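Local coordinates for protein polyisoprenyl-teichoic acid--peptidoglycan teichoic acid transferase TagV (Bacillus subtilis, PDB 6UF3) that belongs to the LytR-CpsA-Psr family of bacterial cell-envelope proteins and folds into a mixed beta sheet packed between helices, at residues A[39-44]-A[250-255]; A[43-48]-A[81-86]; A[51-56]-A[65-70]. All coordinates share one frame; numbering follows the deposited sequence.

Contact 1 (A[39-44]-A[250-255]); sequences TMKMLS and RKTLQE
L43 meets L253 where helix 243-257 packs on one face of the mixed beta sheet, a helix-on-sheet layer of an alpha/beta fold. The methyl CD2 of L43 lies 4.0 Å from CD1 of L253, and the two side chains cross at about a right angle, L43 touching through CD2 and L253 through CD1. CD2 of L253, its other branch, lies 4.3 Å from CB of K41. Further along the same lysine, CD sits 4.0 Å from CG2 of T252, and CE is as close; here too the side chains cross at about a right angle. With CG2 opposite its own backbone N, T252 presents its methyl to the lysine, while OG1 bonds to the carbonyl O of K248 in the same helix. Alternation along the strand explains the spacing: K41 and L43 face the helix, where L222 of the adjoining strand 220-222 is touched by L43, T252 and L253 alike, whereas M42 points to the other face and packs on helix 158-177. The segment axes approach to 10.1 Å at 149°, so helix and strand run roughly antiparallel. The lysine's polar end has its own partner: the chain stays extended as far as CE, then bends (chi4 -66°), and NZ forms a salt bridge with OD2 of D220.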
ATOM      1  N   THR A  39      -8.952 -15.121   5.021  1.00 24.09           N
ATOM      2  CA  THR A  39      -8.698 -14.737   3.637  1.00 22.84           C
ATOM      3  C   THR A  39      -8.318 -13.264   3.546  1.00 22.72           C
ATOM      4  O   THR A  39      -8.599 -12.475   4.455  1.00 22.65           O
ATOM      5  CB  THR A  39      -9.907 -15.010   2.727  1.00 24.83           C
ATOM      6  OG1 THR A  39     -11.053 -14.305   3.216  1.00 26.03           O
ATOM      7  CG2 THR A  39     -10.213 -16.516   2.686  1.00 24.35           C
ATOM      8  N   MET A  40      -7.663 -12.922   2.429  1.00 22.64           N
ATOM      9  CA  MET A  40      -7.214 -11.563   2.123  1.00 19.70           C
ATOM     10  C   MET A  40      -7.356 -11.261   0.638  1.00 19.53           C
ATOM     11  O   MET A  40      -7.179 -12.131  -0.213  1.00 21.03           O
ATOM     12  CB  MET A  40      -5.733 -11.333   2.466  1.00 28.07           C
ATOM     13  CG  MET A  40      -5.365 -11.308   3.924  1.00 27.68           C
ATOM     14  SD  MET A  40      -3.695 -10.615   4.084  1.00 23.66           S
ATOM     15  CE  MET A  40      -3.200 -11.392   5.626  1.00 26.97           C
ATOM     16  N   LYS A  41      -7.606  -9.984   0.332  1.00 20.49           N
ATOM     17  CA  LYS A  41      -7.524  -9.472  -1.029  1.00 20.57           C
ATOM     18  C   LYS A  41      -6.661  -8.219  -1.011  1.00 18.87           C
ATOM     19  O   LYS A  41      -6.531  -7.569   0.029  1.00 17.94           O
ATOM     20  CB  LYS A  41      -8.907  -9.162  -1.611  1.00 20.20           C
ATOM     21  CG  LYS A  41      -9.825 -10.368  -1.570  1.00 19.66           C
ATOM     22  CD  LYS A  41     -11.038 -10.224  -2.486  1.00 19.96           C
ATOM     23  CE  LYS A  41     -11.980 -11.392  -2.312  1.00 22.17           C
ATOM     24  NZ  LYS A  41     -11.402 -12.689  -2.767  1.00 26.34           N
ATOM     25  N   MET A  42      -6.043  -7.910  -2.156  1.00 17.93           N
ATOM     26  CA  MET A  42      -5.100  -6.797  -2.239  1.00 20.52           C
ATOM     27  C   MET A  42      -5.255  -6.072  -3.566  1.00 16.78           C
ATOM     28  O   MET A  42      -5.453  -6.703  -4.604  1.00 20.18           O
ATOM     29  CB  MET A  42      -3.638  -7.274  -2.077  1.00 19.05           C
ATOM     30  CG  MET A  42      -2.616  -6.113  -2.109  1.00 19.30           C
ATOM     31  SD  MET A  42      -0.886  -6.605  -1.966  1.00 23.38           S
ATOM     32  CE  MET A  42      -0.894  -7.390  -0.354  1.00 23.11           C
ATOM     33  N   LEU A  43      -5.151  -4.738  -3.520  1.00 17.54           N
ATOM     34  CA  LEU A  43      -5.301  -3.900  -4.697  1.00 23.02           C
ATOM     35  C   LEU A  43      -4.391  -2.683  -4.562  1.00 21.07           C
ATOM     36  O   LEU A  43      -4.512  -1.951  -3.581  1.00 23.57           O
ATOM     37  CB  LEU A  43      -6.765  -3.470  -4.820  1.00 30.09           C
ATOM     38  CG  LEU A  43      -7.220  -2.400  -5.803  1.00 41.08           C
ATOM     39  CD1 LEU A  43      -7.286  -2.977  -7.212  1.00 48.88           C
ATOM     40  CD2 LEU A  43      -8.563  -1.880  -5.358  1.00 47.60           C
ATOM     41  N   SER A  44      -3.481  -2.459  -5.519  1.00 18.86           N
ATOM     42  CA  SER A  44      -2.786  -1.171  -5.528  1.00 19.68           C
ATOM     43  C   SER A  44      -3.529  -0.194  -6.420  1.00 19.40           C
ATOM     44  O   SER A  44      -4.217  -0.586  -7.360  1.00 21.60           O
ATOM     45  CB  SER A  44      -1.327  -1.304  -5.980  1.00 25.42           C
ATOM     46  OG  SER A  44      -1.216  -1.824  -7.291  1.00 35.49           O
ATOM     47  N   ARG A 250     -15.125  -3.121  -7.159  1.00 25.16           N
ATOM     48  CA  ARG A 250     -15.982  -2.667  -6.070  1.00 23.66           C
ATOM     49  C   ARG A 250     -16.822  -3.813  -5.529  1.00 26.35           C
ATOM     50  O   ARG A 250     -16.858  -4.047  -4.318  1.00 25.00           O
ATOM     51  CB  ARG A 250     -16.886  -1.525  -6.548  1.00 22.16           C
ATOM     52  CG  ARG A 250     -16.179  -0.209  -6.780  1.00 19.46           C
ATOM     53  CD  ARG A 250     -17.129   0.824  -7.387  1.00 21.75           C
ATOM     54  NE  ARG A 250     -16.517   2.146  -7.384  1.00 22.63           N
ATOM     55  CZ  ARG A 250     -17.037   3.196  -8.009  1.00 26.26           C
ATOM     56  NH1 ARG A 250     -18.173   3.076  -8.700  1.00 29.64           N
ATOM     57  NH2 ARG A 250     -16.416   4.365  -7.954  1.00 25.45           N
ATOM     58  N   LYS A 251     -17.508  -4.540  -6.419  1.00 23.45           N
ATOM     59  CA  LYS A 251     -18.385  -5.614  -5.965  1.00 24.57           C
ATOM     60  C   LYS A 251     -17.590  -6.710  -5.270  1.00 25.01           C
ATOM     61  O   LYS A 251     -18.047  -7.284  -4.275  1.00 26.68           O
ATOM     62  CB  LYS A 251     -19.170  -6.191  -7.145  1.00 32.02           C
ATOM     63  CG  LYS A 251     -20.515  -5.516  -7.381  1.00 48.43           C
ATOM     64  CD  LYS A 251     -21.404  -6.348  -8.288  1.00 57.78           C
ATOM     65  CE  LYS A 251     -21.056  -6.131  -9.752  1.00 62.81           C
ATOM     66  NZ  LYS A 251     -21.457  -4.779 -10.230  1.00 65.21           N
ATOM     67  N   THR A 252     -16.393  -7.000  -5.771  1.00 22.68           N
ATOM     68  CA  THR A 252     -15.569  -8.053  -5.180  1.00 23.68           C
ATOM     69  C   THR A 252     -15.125  -7.684  -3.770  1.00 24.20           C
ATOM     70  O   THR A 252     -15.211  -8.504  -2.844  1.00 25.00           O
ATOM     71  CB  THR A 252     -14.362  -8.317  -6.077  1.00 26.93           C
ATOM     72  OG1 THR A 252     -14.834  -8.728  -7.368  1.00 28.57           O
ATOM     73  CG2 THR A 252     -13.480  -9.423  -5.491  1.00 27.12           C
ATOM     74  N   LEU A 253     -14.653  -6.448  -3.590  1.00 20.95           N
ATOM     75  CA  LEU A 253     -14.219  -6.000  -2.264  1.00 21.24           C
ATOM     76  C   LEU A 253     -15.399  -5.900  -1.302  1.00 20.99           C
ATOM     77  O   LEU A 253     -15.289  -6.278  -0.130  1.00 22.38           O
ATOM     78  CB  LEU A 253     -13.504  -4.652  -2.373  1.00 21.06           C
ATOM     79  CG  LEU A 253     -12.189  -4.669  -3.147  1.00 20.59           C
ATOM     80  CD1 LEU A 253     -11.561  -3.295  -3.201  1.00 28.59           C
ATOM     81  CD2 LEU A 253     -11.217  -5.696  -2.550  1.00 24.60           C
ATOM     82  N   GLN A 254     -16.532  -5.385  -1.783  1.00 21.24           N
ATOM     83  CA  GLN A 254     -17.747  -5.325  -0.978  1.00 21.64           C
ATOM     84  C   GLN A 254     -18.172  -6.703  -0.497  1.00 25.93           C
ATOM     85  O   GLN A 254     -18.505  -6.887   0.680  1.00 28.60           O
ATOM     86  CB  GLN A 254     -18.869  -4.681  -1.793  1.00 24.25           C
ATOM     87  CG  GLN A 254     -18.670  -3.197  -1.974  1.00 23.55           C
ATOM     88  CD  GLN A 254     -19.487  -2.635  -3.112  1.00 29.14           C
ATOM     89  OE1 GLN A 254     -20.241  -3.356  -3.787  1.00 28.01           O
ATOM     90  NE2 GLN A 254     -19.360  -1.328  -3.329  1.00 26.46           N
ATOM     91  N   GLU A 255     -18.187  -7.687  -1.404  1.00 28.24           N
ATOM     92  CA  GLU A 255     -18.553  -9.042  -1.004  1.00 27.74           C
ATOM     93  C   GLU A 255     -17.568  -9.589   0.017  1.00 29.60           C
ATOM     94  O   GLU A 255     -17.975 -10.231   0.994  1.00 29.52           O
ATOM     95  CB  GLU A 255     -18.630  -9.951  -2.232  1.00 29.69           C
TER

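Contact 2 (A[43-48]-A[81-86]); sequences LSIPRD and ENFLQI
NE2 of Q85 donates a nearly straight hydrogen bond to the carbonyl O of N82, 3.0 Å long with an N-H...O angle of 172°. Seen from Q85, the acceptor lies in the plane of the amide; seen from N82, the donor is tilted moderately from the carbonyl plane. This bond closes the C-terminal end of helix 72-84, where Q85 is the first residue to leave helical backbone angles, at a positive phi of 53°. The backbone N of Q85 also bonds weakly to the O of E81. From this last turn F83 and L84 point toward segment 43-48, in the helix-on-sheet layering of an alpha/beta fold, and meet L43 and I45.

Apolar contacts alone join the two segments. L43 and L84 reach toward each other tip to tip, with L43 CD2 3.6 Å from L84 CD2 and 3.8 Å from L84 CD1, so one methyl of L43 fits against the fork of L84. L84 CD1 also lies 4.3 Å from I45 CD1, a looser touch. L84 also packs on V30 of strand 25-34, while L43 packs on V249 of helix 243-257. F83 projects with CG opposite its backbone N (chi1 -178°), which points the ring at the I45 side of the contact; around it stand L246, P241 and T49. The ring and the isoleucine meet obliquely, I45 CG2 lying 4.3 Å from F83 CE2.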
ATOM      1  N   LEU A  43      -5.151  -4.738  -3.520  1.00 17.54           N
ATOM      2  CA  LEU A  43      -5.301  -3.900  -4.697  1.00 23.02           C
ATOM      3  C   LEU A  43      -4.391  -2.683  -4.562  1.00 21.07           C
ATOM      4  O   LEU A  43      -4.512  -1.951  -3.581  1.00 23.57           O
ATOM      5  CB  LEU A  43      -6.765  -3.470  -4.820  1.00 30.09           C
ATOM      6  CG  LEU A  43      -7.220  -2.400  -5.803  1.00 41.08           C
ATOM      7  CD1 LEU A  43      -7.286  -2.977  -7.212  1.00 48.88           C
ATOM      8  CD2 LEU A  43      -8.563  -1.880  -5.358  1.00 47.60           C
ATOM      9  N   SER A  44      -3.481  -2.459  -5.519  1.00 18.86           N
ATOM     10  CA  SER A  44      -2.786  -1.171  -5.528  1.00 19.68           C
ATOM     11  C   SER A  44      -3.529  -0.194  -6.420  1.00 19.40           C
ATOM     12  O   SER A  44      -4.217  -0.586  -7.360  1.00 21.60           O
ATOM     13  CB  SER A  44      -1.327  -1.304  -5.980  1.00 25.42           C
ATOM     14  OG  SER A  44      -1.216  -1.824  -7.291  1.00 35.49           O
ATOM     15  N   ILE A  45      -3.405   1.087  -6.102  1.00 17.44           N
ATOM     16  CA  ILE A  45      -4.020   2.143  -6.899  1.00 20.96           C
ATOM     17  C   ILE A  45      -2.909   2.992  -7.505  1.00 20.01           C
ATOM     18  O   ILE A  45      -2.153   3.632  -6.765  1.00 19.62           O
ATOM     19  CB  ILE A  45      -4.964   3.022  -6.068  1.00 20.47           C
ATOM     20  CG1 ILE A  45      -6.003   2.163  -5.328  1.00 21.17           C
ATOM     21  CG2 ILE A  45      -5.620   4.050  -6.981  1.00 18.26           C
ATOM     22  CD1 ILE A  45      -6.761   2.931  -4.218  1.00 25.11           C
ATOM     23  N   PRO A  46      -2.785   3.049  -8.836  1.00 20.00           N
ATOM     24  CA  PRO A  46      -1.716   3.846  -9.458  1.00 17.53           C
ATOM     25  C   PRO A  46      -1.787   5.300  -9.017  1.00 19.79           C
ATOM     26  O   PRO A  46      -2.873   5.852  -8.840  1.00 19.64           O
ATOM     27  CB  PRO A  46      -1.998   3.701 -10.961  1.00 24.79           C
ATOM     28  CG  PRO A  46      -2.714   2.383 -11.077  1.00 24.49           C
ATOM     29  CD  PRO A  46      -3.534   2.246  -9.826  1.00 21.60           C
ATOM     30  N   ARG A  47      -0.607   5.908  -8.833  1.00 23.12           N
ATOM     31  CA  ARG A  47      -0.532   7.257  -8.269  1.00 22.71           C
ATOM     32  C   ARG A  47      -1.204   8.288  -9.166  1.00 22.08           C
ATOM     33  O   ARG A  47      -1.664   9.330  -8.679  1.00 19.90           O
ATOM     34  CB  ARG A  47       0.928   7.651  -8.033  1.00 26.47           C
ATOM     35  N   ASP A  48      -1.268   8.022 -10.469  1.00 21.07           N
ATOM     36  CA  ASP A  48      -1.844   8.954 -11.434  1.00 20.92           C
ATOM     37  C   ASP A  48      -3.312   8.673 -11.732  1.00 20.99           C
ATOM     38  O   ASP A  48      -3.853   9.260 -12.671  1.00 23.10           O
ATOM     39  CB  ASP A  48      -1.047   8.930 -12.736  1.00 25.45           C
ATOM     40  CG  ASP A  48       0.415   9.284 -12.535  1.00 33.74           C
ATOM     41  OD1 ASP A  48       0.693  10.439 -12.164  1.00 32.77           O
ATOM     42  OD2 ASP A  48       1.286   8.409 -12.740  1.00 32.85           O
ATOM     43  N   GLU A  81     -12.017   5.629  -0.181  1.00 18.76           N
ATOM     44  CA  GLU A  81     -13.349   5.110   0.139  1.00 18.19           C
ATOM     45  C   GLU A  81     -14.343   5.399  -0.987  1.00 21.85           C
ATOM     46  O   GLU A  81     -15.117   4.526  -1.398  1.00 20.48           O
ATOM     47  CB  GLU A  81     -13.851   5.711   1.457  1.00 19.38           C
ATOM     48  CG  GLU A  81     -13.179   5.102   2.692  1.00 18.61           C
ATOM     49  CD  GLU A  81     -13.662   5.700   3.999  1.00 23.15           C
ATOM     50  OE1 GLU A  81     -13.962   6.920   4.052  1.00 25.32           O
ATOM     51  OE2 GLU A  81     -13.751   4.951   4.997  1.00 23.60           O
ATOM     52  N   ASN A  82     -14.351   6.633  -1.482  1.00 20.83           N
ATOM     53  CA  ASN A  82     -15.283   6.993  -2.545  1.00 21.31           C
ATOM     54  C   ASN A  82     -14.966   6.251  -3.839  1.00 20.27           C
ATOM     55  O   ASN A  82     -15.879   5.830  -4.565  1.00 22.07           O
ATOM     56  CB  ASN A  82     -15.233   8.500  -2.777  1.00 20.80           C
ATOM     57  CG  ASN A  82     -15.874   9.284  -1.649  1.00 27.82           C
ATOM     58  OD1 ASN A  82     -16.432   8.705  -0.717  1.00 30.21           O
ATOM     59  ND2 ASN A  82     -15.812  10.615  -1.736  1.00 27.97           N
ATOM     60  N   PHE A  83     -13.680   6.100  -4.147  1.00 19.45           N
ATOM     61  CA  PHE A  83     -13.268   5.439  -5.379  1.00 21.52           C
ATOM     62  C   PHE A  83     -13.639   3.959  -5.374  1.00 19.73           C
ATOM     63  O   PHE A  83     -14.143   3.436  -6.381  1.00 21.81           O
ATOM     64  CB  PHE A  83     -11.762   5.620  -5.565  1.00 17.75           C
ATOM     65  CG  PHE A  83     -11.230   5.012  -6.823  1.00 19.81           C
ATOM     66  CD1 PHE A  83     -11.645   5.462  -8.060  1.00 21.58           C
ATOM     67  CD2 PHE A  83     -10.293   3.991  -6.765  1.00 19.66           C
ATOM     68  CE1 PHE A  83     -11.145   4.900  -9.219  1.00 25.81           C
ATOM     69  CE2 PHE A  83      -9.793   3.429  -7.921  1.00 23.27           C
ATOM     70  CZ  PHE A  83     -10.223   3.883  -9.147  1.00 24.23           C
ATOM     71  N   LEU A  84     -13.397   3.270  -4.256  1.00 20.33           N
ATOM     72  CA  LEU A  84     -13.643   1.833  -4.182  1.00 19.18           C
ATOM     73  C   LEU A  84     -15.011   1.488  -3.620  1.00 23.86           C
ATOM     74  O   LEU A  84     -15.374   0.302  -3.611  1.00 22.41           O
ATOM     75  CB  LEU A  84     -12.568   1.148  -3.321  1.00 19.23           C
ATOM     76  CG  LEU A  84     -11.135   1.266  -3.837  1.00 21.35           C
ATOM     77  CD1 LEU A  84     -10.110   0.592  -2.895  1.00 18.44           C
ATOM     78  CD2 LEU A  84     -11.029   0.736  -5.259  1.00 23.82           C
ATOM     79  N   GLN A  85     -15.756   2.483  -3.135  1.00 27.04           N
ATOM     80  CA  GLN A  85     -17.084   2.279  -2.564  1.00 28.08           C
ATOM     81  C   GLN A  85     -17.046   1.216  -1.470  1.00 27.35           C
ATOM     82  O   GLN A  85     -17.899   0.335  -1.392  1.00 28.64           O
ATOM     83  CB  GLN A  85     -18.104   1.936  -3.650  1.00 30.41           C
ATOM     84  CG  GLN A  85     -18.473   3.134  -4.490  1.00 31.69           C
ATOM     85  CD  GLN A  85     -19.232   4.174  -3.698  1.00 43.54           C
ATOM     86  OE1 GLN A  85     -20.391   3.969  -3.338  1.00 48.15           O
ATOM     87  NE2 GLN A  85     -18.586   5.302  -3.429  1.00 43.68           N
ATOM     88  N   ILE A  86     -16.024   1.306  -0.626  1.00 25.55           N
ATOM     89  CA  ILE A  86     -15.919   0.480   0.579  1.00 24.98           C
ATOM     90  C   ILE A  86     -15.452   1.364   1.719  1.00 23.80           C
ATOM     91  O   ILE A  86     -14.845   2.420   1.501  1.00 24.80           O
ATOM     92  CB  ILE A  86     -14.951  -0.710   0.398  1.00 26.96           C
ATOM     93  CG1 ILE A  86     -13.542  -0.239   0.006  1.00 22.98           C
ATOM     94  CG2 ILE A  86     -15.521  -1.741  -0.578  1.00 27.46           C
ATOM     95  CD1 ILE A  86     -12.434  -1.231   0.396  1.00 23.12           C
TER

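Contact 3 (A[51-56]-A[65-70]); sequences VQLAGD and NAAYSK
L53 sets its two methyls against two residues of the 65-70 segment, in a contact between the connections on either side of strand 62-63. The apolar part comes first. L53 CG stands opposite the carbonyl carbon (chi1 -64°) and CB points toward segment 65-70, which brings both branches to face A67 and K70. L53 CD2 lies 3.9 Å from A67 CB and 4.0 Å from A67 CA, so the methyl rests against the compact alanine at the level of its backbone. The other branch, L53 CD1, is 3.9 Å from K70 CD. Leucine and lysine side chains cross at about a right angle; beyond CD the lysine bends at chi4 (-52°) and its end leads away.

Hydrogen bonds act within each segment and fix its shape. Residues L53 to D56 form a type II beta turn, closed by D56 N to L53 O at 3.0 Å, with G55 at its third position adopting a positive phi of 82°. Residues 65-69 have helical backbone angles without regular helix bonding. The O of A66 is held twice: S69 OG donates to it at 2.6 Å, tilted somewhat from the carbonyl plane, and S69 N adds a weak bond. K70 N bonds to A67 O, the next i to i+3 bond.

Helix 72-84 flanks both segments: L53 packs on E75, A54 N bonds to T79 OG1, and Y68 touches T76. Y68 also packs against strand 6-13.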
ATOM      1  N   VAL A  51      -9.323  10.767 -10.503  1.00 22.15           N
ATOM      2  CA  VAL A  51     -10.439  10.569  -9.581  1.00 21.10           C
ATOM      3  C   VAL A  51     -10.951  11.926  -9.119  1.00 22.83           C
ATOM      4  O   VAL A  51     -10.252  12.940  -9.191  1.00 23.79           O
ATOM      5  CB  VAL A  51     -10.055   9.739  -8.330  1.00 22.30           C
ATOM      6  CG1 VAL A  51      -9.530   8.362  -8.724  1.00 26.14           C
ATOM      7  CG2 VAL A  51      -9.038  10.503  -7.478  1.00 20.67           C
ATOM      8  N   GLN A  52     -12.183  11.929  -8.616  1.00 24.60           N
ATOM      9  CA  GLN A  52     -12.710  13.084  -7.900  1.00 25.21           C
ATOM     10  C   GLN A  52     -12.244  13.026  -6.450  1.00 21.97           C
ATOM     11  O   GLN A  52     -12.426  12.012  -5.773  1.00 24.14           O
ATOM     12  CB  GLN A  52     -14.236  13.127  -7.967  1.00 31.40           C
ATOM     13  CG  GLN A  52     -14.835  14.445  -7.488  1.00 32.45           C
ATOM     14  CD  GLN A  52     -14.716  15.558  -8.521  1.00 43.55           C
ATOM     15  OE1 GLN A  52     -14.856  15.331  -9.724  1.00 44.89           O
ATOM     16  NE2 GLN A  52     -14.459  16.773  -8.050  1.00 47.91           N
ATOM     17  N   LEU A  53     -11.632  14.109  -5.973  1.00 25.75           N
ATOM     18  CA  LEU A  53     -11.216  14.136  -4.577  1.00 22.27           C
ATOM     19  C   LEU A  53     -12.442  14.166  -3.677  1.00 22.69           C
ATOM     20  O   LEU A  53     -13.436  14.822  -3.989  1.00 21.52           O
ATOM     21  CB  LEU A  53     -10.348  15.369  -4.301  1.00 23.44           C
ATOM     22  CG  LEU A  53      -9.018  15.398  -5.053  1.00 28.99           C
ATOM     23  CD1 LEU A  53      -8.179  16.597  -4.628  1.00 35.43           C
ATOM     24  CD2 LEU A  53      -8.268  14.097  -4.844  1.00 31.05           C
ATOM     25  N   ALA A  54     -12.367  13.467  -2.548  1.00 21.56           N
ATOM     26  CA  ALA A  54     -13.498  13.453  -1.631  1.00 25.82           C
ATOM     27  C   ALA A  54     -13.859  14.869  -1.209  1.00 29.15           C
ATOM     28  O   ALA A  54     -12.981  15.670  -0.872  1.00 26.86           O
ATOM     29  CB  ALA A  54     -13.164  12.605  -0.407  1.00 26.36           C
ATOM     30  N   GLY A  55     -15.154  15.185  -1.253  1.00 24.74           N
ATOM     31  CA  GLY A  55     -15.629  16.486  -0.842  1.00 26.35           C
ATOM     32  C   GLY A  55     -15.512  17.573  -1.886  1.00 32.61           C
ATOM     33  O   GLY A  55     -15.921  18.712  -1.617  1.00 35.10           O
ATOM     34  N   ASP A  56     -14.962  17.271  -3.063  1.00 30.79           N
ATOM     35  CA  ASP A  56     -14.786  18.271  -4.116  1.00 31.65           C
ATOM     36  C   ASP A  56     -15.937  18.133  -5.109  1.00 42.69           C
ATOM     37  O   ASP A  56     -15.805  17.554  -6.187  1.00 41.09           O
ATOM     38  CB  ASP A  56     -13.432  18.107  -4.792  1.00 26.34           C
ATOM     39  CG  ASP A  56     -13.146  19.207  -5.790  1.00 29.32           C
ATOM     40  OD1 ASP A  56     -13.856  20.234  -5.751  1.00 34.48           O
ATOM     41  OD2 ASP A  56     -12.210  19.047  -6.601  1.00 35.14           O
ATOM     42  N   ASN A  65      -2.913  10.786  -6.146  1.00 18.89           N
ATOM     43  CA  ASN A  65      -1.793  11.059  -5.247  1.00 21.77           C
ATOM     44  C   ASN A  65      -1.814  12.486  -4.717  1.00 22.22           C
ATOM     45  O   ASN A  65      -1.152  12.768  -3.710  1.00 21.89           O
ATOM     46  CB  ASN A  65      -0.456  10.753  -5.934  1.00 23.63           C
ATOM     47  CG  ASN A  65      -0.132  11.696  -7.068  1.00 29.66           C
ATOM     48  OD1 ASN A  65      -0.959  12.502  -7.490  1.00 33.51           O
ATOM     49  ND2 ASN A  65       1.086  11.595  -7.575  1.00 32.49           N
ATOM     50  N   ALA A  66      -2.578  13.383  -5.345  1.00 20.98           N
ATOM     51  CA  ALA A  66      -2.696  14.737  -4.813  1.00 22.10           C
ATOM     52  C   ALA A  66      -3.577  14.800  -3.573  1.00 20.86           C
ATOM     53  O   ALA A  66      -3.529  15.809  -2.857  1.00 25.93           O
ATOM     54  CB  ALA A  66      -3.236  15.686  -5.886  1.00 27.17           C
ATOM     55  N   ALA A  67      -4.369  13.754  -3.292  1.00 19.88           N
ATOM     56  CA  ALA A  67      -5.276  13.821  -2.146  1.00 22.38           C
ATOM     57  C   ALA A  67      -4.519  14.072  -0.848  1.00 22.06           C
ATOM     58  O   ALA A  67      -4.957  14.863  -0.012  1.00 22.28           O
ATOM     59  CB  ALA A  67      -6.099  12.535  -2.029  1.00 21.47           C
ATOM     60  N   TYR A  68      -3.392  13.383  -0.650  1.00 22.39           N
ATOM     61  CA  TYR A  68      -2.636  13.561   0.584  1.00 21.56           C
ATOM     62  C   TYR A  68      -2.106  14.977   0.694  1.00 25.30           C
ATOM     63  O   TYR A  68      -1.971  15.504   1.801  1.00 26.03           O
ATOM     64  CB  TYR A  68      -1.492  12.546   0.655  1.00 22.35           C
ATOM     65  CG  TYR A  68      -1.006  12.251   2.061  1.00 24.40           C
ATOM     66  CD1 TYR A  68      -0.025  13.028   2.642  1.00 26.31           C
ATOM     67  CD2 TYR A  68      -1.519  11.186   2.792  1.00 29.70           C
ATOM     68  CE1 TYR A  68       0.431  12.780   3.927  1.00 32.40           C
ATOM     69  CE2 TYR A  68      -1.065  10.924   4.087  1.00 32.20           C
ATOM     70  CZ  TYR A  68      -0.092  11.724   4.644  1.00 36.65           C
ATOM     71  OH  TYR A  68       0.376  11.485   5.924  1.00 39.66           O
ATOM     72  N   SER A  69      -1.818  15.609  -0.444  1.00 26.75           N
ATOM     73  CA  SER A  69      -1.332  16.974  -0.432  1.00 31.13           C
ATOM     74  C   SER A  69      -2.457  17.986  -0.286  1.00 34.08           C
ATOM     75  O   SER A  69      -2.181  19.184  -0.185  1.00 38.11           O
ATOM     76  CB  SER A  69      -0.562  17.265  -1.719  1.00 37.07           C
ATOM     77  OG  SER A  69      -1.473  17.438  -2.789  1.00 36.81           O
ATOM     78  N   LYS A  70      -3.709  17.539  -0.290  1.00 30.13           N
ATOM     79  CA  LYS A  70      -4.855  18.440  -0.233  1.00 31.33           C
ATOM     80  C   LYS A  70      -5.820  18.005   0.859  1.00 34.25           C
ATOM     81  O   LYS A  70      -7.021  17.832   0.636  1.00 32.64           O
ATOM     82  CB  LYS A  70      -5.528  18.493  -1.599  1.00 30.43           C
ATOM     83  CG  LYS A  70      -4.628  19.071  -2.679  1.00 30.72           C
ATOM     84  CD  LYS A  70      -5.389  19.301  -3.959  1.00 37.28           C
ATOM     85  CE  LYS A  70      -4.480  19.827  -5.057  1.00 40.05           C
ATOM     86  NZ  LYS A  70      -3.697  21.005  -4.617  1.00 40.08           N
TER

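How the contacts relate
Contacts 1 and 2 share L43 and S44 of strand 39-44, and their centres lie 11 Å apart. L43 CD2 serves both. Helix 243-257 is also tied to the end of helix 72-84 and the residue after it: R250 NE approaches F83 O at 2.9 Å and Q254 NE2 approaches Q85 O at 2.9 Å, both probable hydrogen bonds. Contact 3 adjoins contact 2, again with centres 11 Å apart, through F83 CD1 and V51 CG1 at 3.7 Å, N82 ND2 and A54 CB at 3.6 Å, and a probable hydrogen bond between R47 O and N65 N. Contacts 1 and 3 do not touch, with nearest atoms about 8 Å apart and centres 22 Å apart; contact 2 bridges them.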